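Local coordinates for protein nicotinate-nucleotide--dimethylbenzimidazole phosphoribosyltransferase (Thermus thermophilus HB8, PDB 1WX1) that probably catalyses transfer of the phosphoribosyl group of nicotinate mononucleotide to 5,6-dimethylbenzimidazole, giving alpha-ribazole 5'-phosphate for cobalamin biosynthesis, at residues 180-188 / 201-209; 249-259 / 280-290. All coordinates share one frame; numbering follows the deposited sequence.

Interaction 1. Residues 180-188 / 201-209; sequences GLPPEAVVG and KRQAVARAL
P183 and V187, one helical turn apart, press against the flank of helix 195-210 and make up the dense part of this contact. The pyrrolidine ring of P183 is a knob in a hole lined by R202, V205, A206 and L209: its CG lies 3.8 Å from CG1 of V205 and 4.0 Å from CB of A206, while its CB rests over the backbone, 3.7 Å from O of R202. L209 closes the hole with CD1, 4.2 Å from CG of P183. Toward K201, the two branches of V187 divide the work. With CG1 anti to the backbone N (chi1 177°), that methyl is turned to the aliphatic starts of K201 and R202, 3.8 Å from CB of K201, and CG2 is left to meet CG2 of V205, the two side chains running alongside in opposite senses.

The short helix 183-186, with P182 at its N-cap, packs against helix 195-210, which follows it in the chain. Helix 167-179 also packs here: V186 touches it through A172 and T175, and L209 reaches it at A177.

The one hydrogen bond across the contact lies at the G188 end. The chain of K201, bent at chi2 and chi3, swings its ammonium to O of G188, and NZ sits 3.0 Å from that oxygen, almost in line with the carbonyl (C=O...N angle 166°); T168 gives NZ a second, weak partner. Packing slackens toward solvent, on the side of R202, E184 and the exposed A206. R202 lends CG to V187 and then runs on extended to NE, and the exposed carboxylate of E184 stays apart from it, OE2 being 5.8 Å from NE of R202, an attraction at most long-range.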
loop_
_atom_site.group_PDB
_atom_site.type_symbol
_atom_site.label_atom_id
_atom_site.label_comp_id
_atom_site.label_asym_id
_atom_site.label_seq_id
_atom_site.Cartn_x
_atom_site.Cartn_y
_atom_site.Cartn_z
ATOM N N GLY A 180 -14.605 16.683 -21.437
ATOM C CA GLY A 180 -15.173 18.003 -21.652
ATOM C C GLY A 180 -14.783 18.994 -20.573
ATOM O O GLY A 180 -15.568 19.866 -20.204
ATOM N N LEU A 181 -13.566 18.859 -20.061
ATOM C CA LEU A 181 -13.070 19.750 -19.021
ATOM C C LEU A 181 -12.206 20.857 -19.615
ATOM O O LEU A 181 -11.696 20.731 -20.728
ATOM C CB LEU A 181 -12.247 18.961 -18.001
ATOM C CG LEU A 181 -12.999 17.918 -17.173
ATOM C CD1 LEU A 181 -12.021 17.143 -16.305
ATOM C CD2 LEU A 181 -14.047 18.618 -16.312
ATOM N N PRO A 182 -12.038 21.964 -18.876
ATOM C CA PRO A 182 -11.227 23.091 -19.338
ATOM C C PRO A 182 -9.761 22.834 -19.002
ATOM O O PRO A 182 -9.452 22.037 -18.114
ATOM C CB PRO A 182 -11.800 24.257 -18.548
ATOM C CG PRO A 182 -12.058 23.618 -17.215
ATOM C CD PRO A 182 -12.708 22.292 -17.602
ATOM N N PRO A 183 -8.837 23.507 -19.705
ATOM C CA PRO A 183 -7.403 23.328 -19.457
ATOM C C PRO A 183 -6.994 23.523 -17.995
ATOM O O PRO A 183 -6.129 22.812 -17.484
ATOM C CB PRO A 183 -6.768 24.367 -20.375
ATOM C CG PRO A 183 -7.718 24.414 -21.526
ATOM C CD PRO A 183 -9.063 24.425 -20.833
ATOM N N GLU A 184 -7.628 24.486 -17.330
ATOM C CA GLU A 184 -7.329 24.809 -15.934
ATOM C C GLU A 184 -7.471 23.640 -14.962
ATOM O O GLU A 184 -6.678 23.497 -14.034
ATOM C CB GLU A 184 -8.233 25.951 -15.455
ATOM C CG GLU A 184 -8.116 27.247 -16.245
ATOM C CD GLU A 184 -8.477 27.085 -17.711
ATOM O OE1 GLU A 184 -9.503 26.435 -18.006
ATOM O OE2 GLU A 184 -7.739 27.618 -18.569
ATOM N N ALA A 185 -8.488 22.814 -15.173
ATOM C CA ALA A 185 -8.740 21.674 -14.298
ATOM C C ALA A 185 -7.785 20.493 -14.490
ATOM O O ALA A 185 -7.417 19.824 -13.520
ATOM C CB ALA A 185 -10.176 21.205 -14.477
ATOM N N VAL A 186 -7.377 20.247 -15.731
ATOM C CA VAL A 186 -6.497 19.118 -16.030
ATOM C C VAL A 186 -4.999 19.397 -16.067
ATOM O O VAL A 186 -4.201 18.462 -16.097
ATOM C CB VAL A 186 -6.877 18.470 -17.377
ATOM C CG1 VAL A 186 -8.267 17.859 -17.288
ATOM C CG2 VAL A 186 -6.814 19.511 -18.487
ATOM N N VAL A 187 -4.609 20.665 -16.068
ATOM C CA VAL A 187 -3.190 20.997 -16.121
ATOM C C VAL A 187 -2.600 21.368 -14.769
ATOM O O VAL A 187 -3.178 22.155 -14.022
ATOM C CB VAL A 187 -2.922 22.153 -17.108
ATOM C CG1 VAL A 187 -1.454 22.522 -17.085
ATOM C CG2 VAL A 187 -3.337 21.741 -18.509
ATOM N N GLY A 188 -1.440 20.795 -14.468
ATOM C CA GLY A 188 -0.774 21.075 -13.210
ATOM C C GLY A 188 0.735 21.020 -13.350
ATOM O O GLY A 188 1.253 20.485 -14.333
ATOM N N LYS A 201 1.457 25.136 -21.031
ATOM C CA LYS A 201 0.799 23.830 -21.110
ATOM C C LYS A 201 -0.690 24.053 -21.292
ATOM O O LYS A 201 -1.300 23.429 -22.150
ATOM C CB LYS A 201 1.063 22.970 -19.863
ATOM C CG LYS A 201 2.525 22.605 -19.682
ATOM C CD LYS A 201 2.694 21.234 -19.049
ATOM C CE LYS A 201 2.123 21.171 -17.652
ATOM N NZ LYS A 201 2.405 19.843 -17.033
ATOM N N ARG A 202 -1.263 24.972 -20.514
ATOM C CA ARG A 202 -2.685 25.263 -20.630
ATOM C C ARG A 202 -3.022 25.766 -22.027
ATOM O O ARG A 202 -4.048 25.388 -22.601
ATOM C CB ARG A 202 -3.119 26.318 -19.612
ATOM C CG ARG A 202 -2.916 25.916 -18.167
ATOM C CD ARG A 202 -3.068 27.127 -17.271
ATOM N NE ARG A 202 -2.663 26.865 -15.893
ATOM C CZ ARG A 202 -2.365 27.822 -15.021
ATOM N NH1 ARG A 202 -2.422 29.094 -15.393
ATOM N NH2 ARG A 202 -2.032 27.517 -13.775
ATOM N N GLN A 203 -2.168 26.639 -22.568
ATOM C CA GLN A 203 -2.413 27.158 -23.910
ATOM C C GLN A 203 -2.348 26.041 -24.933
ATOM O O GLN A 203 -3.167 25.982 -25.840
ATOM C CB GLN A 203 -1.431 28.262 -24.278
ATOM C CG GLN A 203 -2.071 29.640 -24.312
ATOM C CD GLN A 203 -1.688 30.446 -25.528
ATOM O OE1 GLN A 203 -1.069 31.511 -25.402
ATOM N NE2 GLN A 203 -2.041 29.952 -26.709
ATOM N N ALA A 204 -1.390 25.139 -24.763
ATOM C CA ALA A 204 -1.232 24.017 -25.683
ATOM C C ALA A 204 -2.502 23.187 -25.678
ATOM O O ALA A 204 -2.990 22.786 -26.731
ATOM C CB ALA A 204 -0.031 23.152 -25.272
ATOM N N VAL A 205 -3.043 22.957 -24.485
ATOM C CA VAL A 205 -4.269 22.184 -24.340
ATOM C C VAL A 205 -5.444 22.912 -24.989
ATOM O O VAL A 205 -6.234 22.310 -25.720
ATOM C CB VAL A 205 -4.599 21.923 -22.845
ATOM C CG1 VAL A 205 -5.985 21.282 -22.710
ATOM C CG2 VAL A 205 -3.545 21.013 -22.238
ATOM N N ALA A 206 -5.557 24.209 -24.726
ATOM C CA ALA A 206 -6.643 24.995 -25.294
ATOM C C ALA A 206 -6.593 24.967 -26.819
ATOM O O ALA A 206 -7.626 24.873 -27.476
ATOM C CB ALA A 206 -6.570 26.439 -24.786
ATOM N N ARG A 207 -5.390 25.045 -27.381
ATOM C CA ARG A 207 -5.231 25.030 -28.833
ATOM C C ARG A 207 -5.719 23.707 -29.405
ATOM O O ARG A 207 -6.439 23.678 -30.403
ATOM C CB ARG A 207 -3.761 25.233 -29.212
ATOM C CG ARG A 207 -3.115 26.447 -28.574
ATOM C CD ARG A 207 -3.003 27.620 -29.520
ATOM N NE ARG A 207 -2.011 27.382 -30.564
ATOM C CZ ARG A 207 -1.565 28.319 -31.393
ATOM N NH1 ARG A 207 -2.021 29.561 -31.297
ATOM N NH2 ARG A 207 -0.672 28.015 -32.323
ATOM N N ALA A 208 -5.320 22.611 -28.771
ATOM C CA ALA A 208 -5.712 21.283 -29.228
ATOM C C ALA A 208 -7.226 21.106 -29.202
ATOM O O ALA A 208 -7.817 20.595 -30.153
ATOM C CB ALA A 208 -5.041 20.216 -28.360
ATOM N N LEU A 209 -7.853 21.527 -28.109
ATOM C CA LEU A 209 -9.299 21.401 -27.972
ATOM C C LEU A 209 -10.006 22.193 -29.066
ATOM O O LEU A 209 -11.007 21.747 -29.620
ATOM C CB LEU A 209 -9.746 21.898 -26.593
ATOM C CG LEU A 209 -9.245 21.088 -25.390
ATOM C CD1 LEU A 209 -9.672 21.768 -24.102
ATOM C CD2 LEU A 209 -9.798 19.665 -25.455
#

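Interaction 2. Residues 249-259 / 280-290; sequences LDGFPVTAGAL and EPGHRHQLEAL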
loop_
_atom_site.group_PDB
_atom_site.type_symbol
_atom_site.label_atom_id
_atom_site.label_comp_id
_atom_site.label_asym_id
_atom_site.label_seq_id
_atom_site.Cartn_x
_atom_site.Cartn_y
_atom_site.Cartn_z
ATOM N N LEU A 249 -4.690 0.775 -12.621
ATOM C CA LEU A 249 -4.336 2.095 -13.136
ATOM C C LEU A 249 -3.108 2.651 -12.443
ATOM O O LEU A 249 -2.891 2.405 -11.253
ATOM C CB LEU A 249 -5.484 3.089 -12.910
ATOM C CG LEU A 249 -6.813 2.842 -13.617
ATOM C CD1 LEU A 249 -7.819 3.902 -13.168
ATOM C CD2 LEU A 249 -6.610 2.890 -15.128
ATOM N N ASP A 250 -2.306 3.395 -13.197
ATOM C CA ASP A 250 -1.133 4.043 -12.643
ATOM C C ASP A 250 -1.470 5.530 -12.495
ATOM O O ASP A 250 -2.515 5.879 -11.936
ATOM C CB ASP A 250 0.092 3.859 -13.551
ATOM C CG ASP A 250 1.364 4.407 -12.921
ATOM O OD1 ASP A 250 1.539 4.203 -11.703
ATOM O OD2 ASP A 250 2.187 5.031 -13.632
ATOM N N GLY A 251 -0.610 6.395 -13.025
ATOM C CA GLY A 251 -0.822 7.828 -12.898
ATOM C C GLY A 251 -1.678 8.533 -13.930
ATOM O O GLY A 251 -2.497 7.919 -14.606
ATOM N N PHE A 252 -1.455 9.841 -14.056
ATOM C CA PHE A 252 -2.207 10.712 -14.958
ATOM C C PHE A 252 -2.210 10.295 -16.438
ATOM O O PHE A 252 -3.278 10.137 -17.036
ATOM C CB PHE A 252 -1.696 12.157 -14.784
ATOM C CG PHE A 252 -2.510 13.201 -15.507
ATOM C CD1 PHE A 252 -1.895 14.084 -16.397
ATOM C CD2 PHE A 252 -3.876 13.323 -15.285
ATOM C CE1 PHE A 252 -2.630 15.077 -17.048
ATOM C CE2 PHE A 252 -4.622 14.313 -15.932
ATOM C CZ PHE A 252 -3.998 15.191 -16.818
ATOM N N PRO A 253 -1.025 10.110 -17.050
ATOM C CA PRO A 253 -0.997 9.711 -18.463
ATOM C C PRO A 253 -1.605 8.323 -18.680
ATOM O O PRO A 253 -2.368 8.110 -19.623
ATOM C CB PRO A 253 0.496 9.760 -18.806
ATOM C CG PRO A 253 1.024 10.821 -17.866
ATOM C CD PRO A 253 0.329 10.450 -16.577
ATOM N N VAL A 254 -1.274 7.377 -17.806
ATOM C CA VAL A 254 -1.825 6.028 -17.937
ATOM C C VAL A 254 -3.344 6.047 -17.797
ATOM O O VAL A 254 -4.059 5.383 -18.544
ATOM C CB VAL A 254 -1.219 5.064 -16.882
ATOM C CG1 VAL A 254 -2.049 3.777 -16.796
ATOM C CG2 VAL A 254 0.225 4.727 -17.271
ATOM N N THR A 255 -3.838 6.818 -16.838
ATOM C CA THR A 255 -5.269 6.904 -16.614
ATOM C C THR A 255 -5.957 7.610 -17.775
ATOM O O THR A 255 -7.117 7.349 -18.056
ATOM C CB THR A 255 -5.562 7.603 -15.271
ATOM O OG1 THR A 255 -4.910 6.869 -14.227
ATOM C CG2 THR A 255 -7.065 7.624 -14.977
ATOM N N ALA A 256 -5.241 8.500 -18.463
ATOM C CA ALA A 256 -5.824 9.171 -19.624
ATOM C C ALA A 256 -6.042 8.087 -20.685
ATOM O O ALA A 256 -7.040 8.094 -21.407
ATOM C CB ALA A 256 -4.877 10.253 -20.152
ATOM N N GLY A 257 -5.093 7.157 -20.778
ATOM C CA GLY A 257 -5.221 6.071 -21.735
ATOM C C GLY A 257 -6.414 5.195 -21.371
ATOM O O GLY A 257 -7.156 4.738 -22.239
ATOM N N ALA A 258 -6.604 4.956 -20.078
ATOM C CA ALA A 258 -7.728 4.136 -19.626
ATOM C C ALA A 258 -9.067 4.808 -19.949
ATOM O O ALA A 258 -10.043 4.130 -20.272
ATOM C CB ALA A 258 -7.618 3.883 -18.129
ATOM N N LEU A 259 -9.115 6.135 -19.847
ATOM C CA LEU A 259 -10.344 6.874 -20.151
ATOM C C LEU A 259 -10.718 6.662 -21.610
ATOM O O LEU A 259 -11.901 6.509 -21.954
ATOM C CB LEU A 259 -10.154 8.373 -19.878
ATOM C CG LEU A 259 -10.123 8.804 -18.409
ATOM C CD1 LEU A 259 -9.843 10.299 -18.326
ATOM C CD2 LEU A 259 -11.458 8.477 -17.745
ATOM N N GLU A 280 -0.177 14.700 -9.652
ATOM C CA GLU A 280 -0.708 15.452 -10.786
ATOM C C GLU A 280 -2.151 15.832 -10.489
ATOM O O GLU A 280 -2.997 14.970 -10.276
ATOM C CB GLU A 280 -0.644 14.617 -12.068
ATOM C CG GLU A 280 0.702 14.681 -12.762
ATOM C CD GLU A 280 0.910 16.000 -13.494
ATOM O OE1 GLU A 280 2.075 16.355 -13.781
ATOM O OE2 GLU A 280 -0.093 16.679 -13.790
ATOM N N PRO A 281 -2.449 17.137 -10.480
ATOM C CA PRO A 281 -3.790 17.670 -10.203
ATOM C C PRO A 281 -4.923 16.976 -10.956
ATOM O O PRO A 281 -5.947 16.623 -10.366
ATOM C CB PRO A 281 -3.663 19.141 -10.597
ATOM C CG PRO A 281 -2.227 19.444 -10.303
ATOM C CD PRO A 281 -1.522 18.222 -10.848
ATOM N N GLY A 282 -4.739 16.785 -12.258
ATOM C CA GLY A 282 -5.772 16.160 -13.065
ATOM C C GLY A 282 -6.108 14.709 -12.768
ATOM O O GLY A 282 -7.160 14.224 -13.182
ATOM N N HIS A 283 -5.235 14.009 -12.052
ATOM C CA HIS A 283 -5.475 12.602 -11.738
ATOM C C HIS A 283 -6.763 12.406 -10.929
ATOM O O HIS A 283 -7.574 11.532 -11.207
ATOM C CB HIS A 283 -4.277 12.080 -10.943
ATOM C CG HIS A 283 -4.227 10.578 -11.037
ATOM N ND1 HIS A 283 -3.659 9.791 -10.091
ATOM C CD2 HIS A 283 -4.725 9.758 -12.055
ATOM C CE1 HIS A 283 -3.813 8.527 -10.529
ATOM N NE2 HIS A 283 -4.448 8.477 -11.703
ATOM N N ARG A 284 -6.974 13.228 -9.907
ATOM C CA ARG A 284 -8.178 13.094 -9.094
ATOM C C ARG A 284 -9.444 13.233 -9.943
ATOM O O ARG A 284 -10.418 12.508 -9.732
ATOM C CB ARG A 284 -8.197 14.131 -7.964
ATOM C CG ARG A 284 -9.504 14.131 -7.165
ATOM C CD ARG A 284 -9.790 12.773 -6.511
ATOM N NE ARG A 284 -9.152 12.642 -5.201
ATOM C CZ ARG A 284 -9.165 11.533 -4.463
ATOM N NH1 ARG A 284 -9.780 10.444 -4.904
ATOM N NH2 ARG A 284 -8.570 11.516 -3.277
ATOM N N HIS A 285 -9.429 14.155 -10.903
ATOM C CA HIS A 285 -10.585 14.358 -11.769
ATOM C C HIS A 285 -10.879 13.113 -12.588
ATOM O O HIS A 285 -12.039 12.744 -12.779
ATOM C CB HIS A 285 -10.349 15.539 -12.714
ATOM C CG HIS A 285 -10.256 16.856 -12.014
ATOM N ND1 HIS A 285 -11.309 17.399 -11.309
ATOM C CD2 HIS A 285 -9.235 17.739 -11.905
ATOM C CE1 HIS A 285 -10.941 18.560 -10.796
ATOM N NE2 HIS A 285 -9.686 18.788 -11.143
ATOM N N GLN A 286 -9.825 12.472 -13.080
ATOM C CA GLN A 286 -9.983 11.263 -13.876
ATOM C C GLN A 286 -10.587 10.139 -13.041
ATOM O O GLN A 286 -11.501 9.445 -13.488
ATOM C CB GLN A 286 -8.629 10.801 -14.411
ATOM C CG GLN A 286 -7.941 11.792 -15.337
ATOM C CD GLN A 286 -6.553 11.323 -15.704
ATOM O OE1 GLN A 286 -5.819 10.848 -14.849
ATOM N NE2 GLN A 286 -6.187 11.458 -16.972
ATOM N N LEU A 287 -10.054 9.954 -11.838
ATOM C CA LEU A 287 -10.536 8.908 -10.948
ATOM C C LEU A 287 -11.981 9.163 -10.529
ATOM O O LEU A 287 -12.762 8.221 -10.375
ATOM C CB LEU A 287 -9.631 8.794 -9.721
ATOM C CG LEU A 287 -8.206 8.304 -10.015
ATOM C CD1 LEU A 287 -7.453 8.149 -8.715
ATOM C CD2 LEU A 287 -8.250 6.970 -10.765
ATOM N N GLU A 288 -12.339 10.430 -10.347
ATOM C CA GLU A 288 -13.711 10.770 -9.977
ATOM C C GLU A 288 -14.633 10.452 -11.155
ATOM O O GLU A 288 -15.722 9.913 -10.970
ATOM C CB GLU A 288 -13.818 12.254 -9.598
ATOM C CG GLU A 288 -13.170 12.591 -8.261
ATOM C CD GLU A 288 -13.883 11.936 -7.075
ATOM O OE1 GLU A 288 -15.039 12.307 -6.776
ATOM O OE2 GLU A 288 -13.291 11.043 -6.439
ATOM N N ALA A 289 -14.190 10.766 -12.369
ATOM C CA ALA A 289 -14.989 10.492 -13.557
ATOM C C ALA A 289 -15.210 8.988 -13.705
ATOM O O ALA A 289 -16.251 8.541 -14.196
ATOM C CB ALA A 289 -14.291 11.044 -14.801
ATOM N N LEU A 290 -14.220 8.210 -13.278
ATOM C CA LEU A 290 -14.306 6.757 -13.362
ATOM C C LEU A 290 -15.001 6.180 -12.132
ATOM O O LEU A 290 -15.398 5.019 -12.128
ATOM C CB LEU A 290 -12.902 6.154 -13.494
ATOM C CG LEU A 290 -12.234 6.289 -14.870
ATOM C CD1 LEU A 290 -10.739 6.039 -14.754
ATOM C CD2 LEU A 290 -12.874 5.320 -15.846
#
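Q286 lies across F252 at about a right angle, its amide plane turned 38° from that of the phenyl ring. F252 has CG anti to its backbone N, which carries the ring toward 280-290. OE1 of Q286 comes within 3.2 Å of CD2 of F252, while NE2 reaches past the ring to the backbone. There it donates to O of F252 at 3.2 Å, with a fairly straight N-H...O angle of 155° and the acceptor in the amide plane. That carbonyl also receives A256 N, from the opposite face of its plane, and NE2 has a further partner in T175. As a knob, the extended glutamine fills a hole between F252, T255, A256 and L259.

The imidazole of H283 is turned quite differently. G251 lies over one of its faces, CA 4.1 Å from the ring centroid in a CH-pi contact, while NE2 donates in the ring plane to OG1 of T255 over 3.0 Å. OG1 in turn donates a hydrogen bond to O of G251, and the backbone N of S278 is hydrogen-bonded to ND1.

Strand 247-249, helix 252-264 and parallel strand 272-274 make a beta-alpha-beta crossover, and helix 281-290 follows the second strand. The axes of 252-259 and 281-290 approach to 9.4 Å and run in the same general direction, 29° apart. D250, just after strand 247-249, has its side chain about 6 Å from that of E304, the predicted proton acceptor, and its OD2 accepts from N of G305.

A valine in place of T255 would probably leave NE2 of H283 without its in-plane acceptor and the imidazole freer to tilt. Further along, the contact turns apolar: L249 and L290 meet tip to tip, CD1 to CD1 at 4.0 Å, and the side chains of L259 and L290 cross at a slant.

Interaction 1 is peripheral, about 21 Å between its centre and that of the chain, whereas interaction 2 is buried, about 8 Å from it. Their chemistry follows: the outer contact is mostly aliphatic, with one charged donor reaching a carbonyl at its end, while the inner one sets an amide and an imidazole into apolar packing and gives the amide nitrogen and both imidazole nitrogens hydrogen-bond partners. Both lean on helix 167-179, interaction 1 through V186, K201 and L209, interaction 2 through F252, P253 and A256. They also meet directly: O of V186 lies 3.4 Å from CZ of F252, and CA of G188 is 3.6 Å from CG of P281.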